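Local coordinates for protein putative glycosylhydrolase (Parabacteroides distasonis, PDB 3S5Q) that is probably a glycoside hydrolase of the 3-keto-disaccharide hydrolase family with a concanavalin A-like fold, its substrate not established, at residues A[108-111]-A[112-115]. Residues are numbered along the deposited sequence; the frame is centred on the assembly and turned at random.
Sequences YPEY and WRCG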
loop_
_atom_site.group_PDB
_atom_site.type_symbol
_atom_site.label_atom_id
_atom_site.label_comp_id
_atom_site.label_asym_id
_atom_site.label_seq_id
_atom_site.Cartn_x
_atom_site.Cartn_y
_atom_site.Cartn_z
ATOM N N TYR A 108 -9.167 -16.802 -1.404
ATOM C CA TYR A 108 -9.197 -15.668 -2.355
ATOM C C TYR A 108 -8.101 -15.799 -3.413
ATOM O O TYR A 108 -7.014 -16.357 -3.157
ATOM C CB TYR A 108 -9.026 -14.306 -1.622
ATOM C CG TYR A 108 -10.096 -14.167 -0.551
ATOM C CD1 TYR A 108 -11.383 -13.750 -0.878
ATOM C CD2 TYR A 108 -9.854 -14.574 0.755
ATOM C CE1 TYR A 108 -12.390 -13.665 0.086
ATOM C CE2 TYR A 108 -10.871 -14.523 1.739
ATOM C CZ TYR A 108 -12.132 -14.055 1.387
ATOM O OH TYR A 108 -13.139 -13.995 2.326
ATOM N N PRO A 109 -8.364 -15.265 -4.614
ATOM C CA PRO A 109 -7.321 -15.296 -5.654
ATOM C C PRO A 109 -5.993 -14.674 -5.188
ATOM O O PRO A 109 -5.997 -13.732 -4.362
ATOM C CB PRO A 109 -7.933 -14.464 -6.800
ATOM C CG PRO A 109 -9.349 -14.407 -6.552
ATOM C CD PRO A 109 -9.614 -14.651 -5.089
ATOM N N GLU A 110 -4.875 -15.212 -5.699
ATOM C CA GLU A 110 -3.538 -14.654 -5.472
ATOM C C GLU A 110 -3.458 -13.146 -5.717
ATOM O O GLU A 110 -2.718 -12.441 -5.036
ATOM C CB GLU A 110 -2.482 -15.337 -6.372
ATOM C CG GLU A 110 -2.036 -16.695 -5.875
ATOM C CD GLU A 110 -0.840 -17.299 -6.666
ATOM O OE1 GLU A 110 -0.351 -16.679 -7.661
ATOM O OE2 GLU A 110 -0.391 -18.402 -6.271
ATOM N N TYR A 111 -4.192 -12.646 -6.711
ATOM C CA TYR A 111 -4.081 -11.214 -7.070
ATOM C C TYR A 111 -4.990 -10.314 -6.216
ATOM O O TYR A 111 -5.165 -9.121 -6.508
ATOM C CB TYR A 111 -4.255 -11.007 -8.572
ATOM C CG TYR A 111 -5.539 -11.512 -9.165
ATOM C CD1 TYR A 111 -5.740 -12.891 -9.454
ATOM C CD2 TYR A 111 -6.563 -10.627 -9.449
ATOM C CE1 TYR A 111 -6.929 -13.332 -10.072
ATOM C CE2 TYR A 111 -7.741 -11.058 -10.020
ATOM C CZ TYR A 111 -7.923 -12.392 -10.342
ATOM O OH TYR A 111 -9.114 -12.738 -10.900
ATOM N N TRP A 112 -5.530 -10.911 -5.144
ATOM C CA TRP A 112 -6.167 -10.193 -4.016
ATOM C C TRP A 112 -5.274 -10.102 -2.756
ATOM O O TRP A 112 -5.613 -9.384 -1.825
ATOM C CB TRP A 112 -7.473 -10.882 -3.611
ATOM C CG TRP A 112 -8.656 -10.764 -4.621
ATOM C CD1 TRP A 112 -8.596 -10.655 -6.012
ATOM C CD2 TRP A 112 -10.040 -10.806 -4.290
ATOM N NE1 TRP A 112 -9.864 -10.616 -6.537
ATOM C CE2 TRP A 112 -10.771 -10.716 -5.499
ATOM C CE3 TRP A 112 -10.746 -10.874 -3.077
ATOM C CZ2 TRP A 112 -12.174 -10.721 -5.521
ATOM C CZ3 TRP A 112 -12.128 -10.895 -3.110
ATOM C CH2 TRP A 112 -12.822 -10.786 -4.328
ATOM N N ARG A 113 -4.136 -10.805 -2.733
ATOM C CA ARG A 113 -3.321 -10.941 -1.524
ATOM C C ARG A 113 -2.252 -9.846 -1.372
ATOM O O ARG A 113 -2.084 -8.972 -2.253
ATOM C CB ARG A 113 -2.708 -12.342 -1.522
ATOM C CG ARG A 113 -3.739 -13.456 -1.574
ATOM C CD ARG A 113 -3.079 -14.821 -1.534
ATOM N NE ARG A 113 -4.013 -15.888 -1.866
ATOM C CZ ARG A 113 -3.673 -17.086 -2.338
ATOM N NH1 ARG A 113 -2.392 -17.391 -2.530
ATOM N NH2 ARG A 113 -4.616 -17.977 -2.604
ATOM N N CYS A 114 -1.551 -9.869 -0.239
ATOM C CA CYS A 114 -0.548 -8.817 0.103
ATOM C C CYS A 114 0.406 -8.408 -1.009
ATOM O O CYS A 114 1.029 -9.263 -1.648
ATOM C CB CYS A 114 0.271 -9.260 1.313
ATOM S SG CYS A 114 1.002 -7.864 2.141
ATOM N N GLY A 115 0.539 -7.091 -1.246
ATOM C CA GLY A 115 1.465 -6.612 -2.270
ATOM C C GLY A 115 0.879 -6.540 -3.664
ATOM O O GLY A 115 1.494 -5.967 -4.588
#
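W112 spreads its indole under P109, with Y111 at one edge and Y108 near CE3 and CZ3 of the six-membered ring. W112 CB lies 3.3 Å from P109 O. Chi1 of -70° sets CG opposite the carbonyl carbon and carries the indole back along the proline. W112 CD1 passes Y111 C and lies 4.0 Å from Y111 CD2. The edge of the five-membered ring points at the face of the Y111 ring, a T-shaped pair with planes at 86°. NE1 lies beneath P109 CG, which makes a CH-pi contact 3.9 Å from the centroid of the W112 five-membered ring. P109 CD covers the same face nearer CD2. W112 CE3 and CZ3 meet Y108 CD1, CE3 at 3.7 Å. These two rings are nearly parallel but slid apart, so they barely overlap. Outside the turn, Y118 meets the indole and Y111 OH bonds to E175 O.

R113 closes the other side of the turn. Its extended chain runs past E110, whose CG lies over the guanidinium. R113 NH2 gives a bent hydrogen bond to Y108 O at 2.9 Å, and NE adds a weak one to the same oxygen. NH1 bonds to Q126 OE1. The carboxylate of E110 is near NH1 but makes no salt bridge with it.

Two backbone bonds set the curl, W112 N to P109 O at 3.0 Å and R113 N to E110 O at 3.2 Å. These successive i to i+3 bonds are typical of a short 3-10 turn, here in the surface loop joining strands 93-98 and 135-143 of the concanavalin A-like fold.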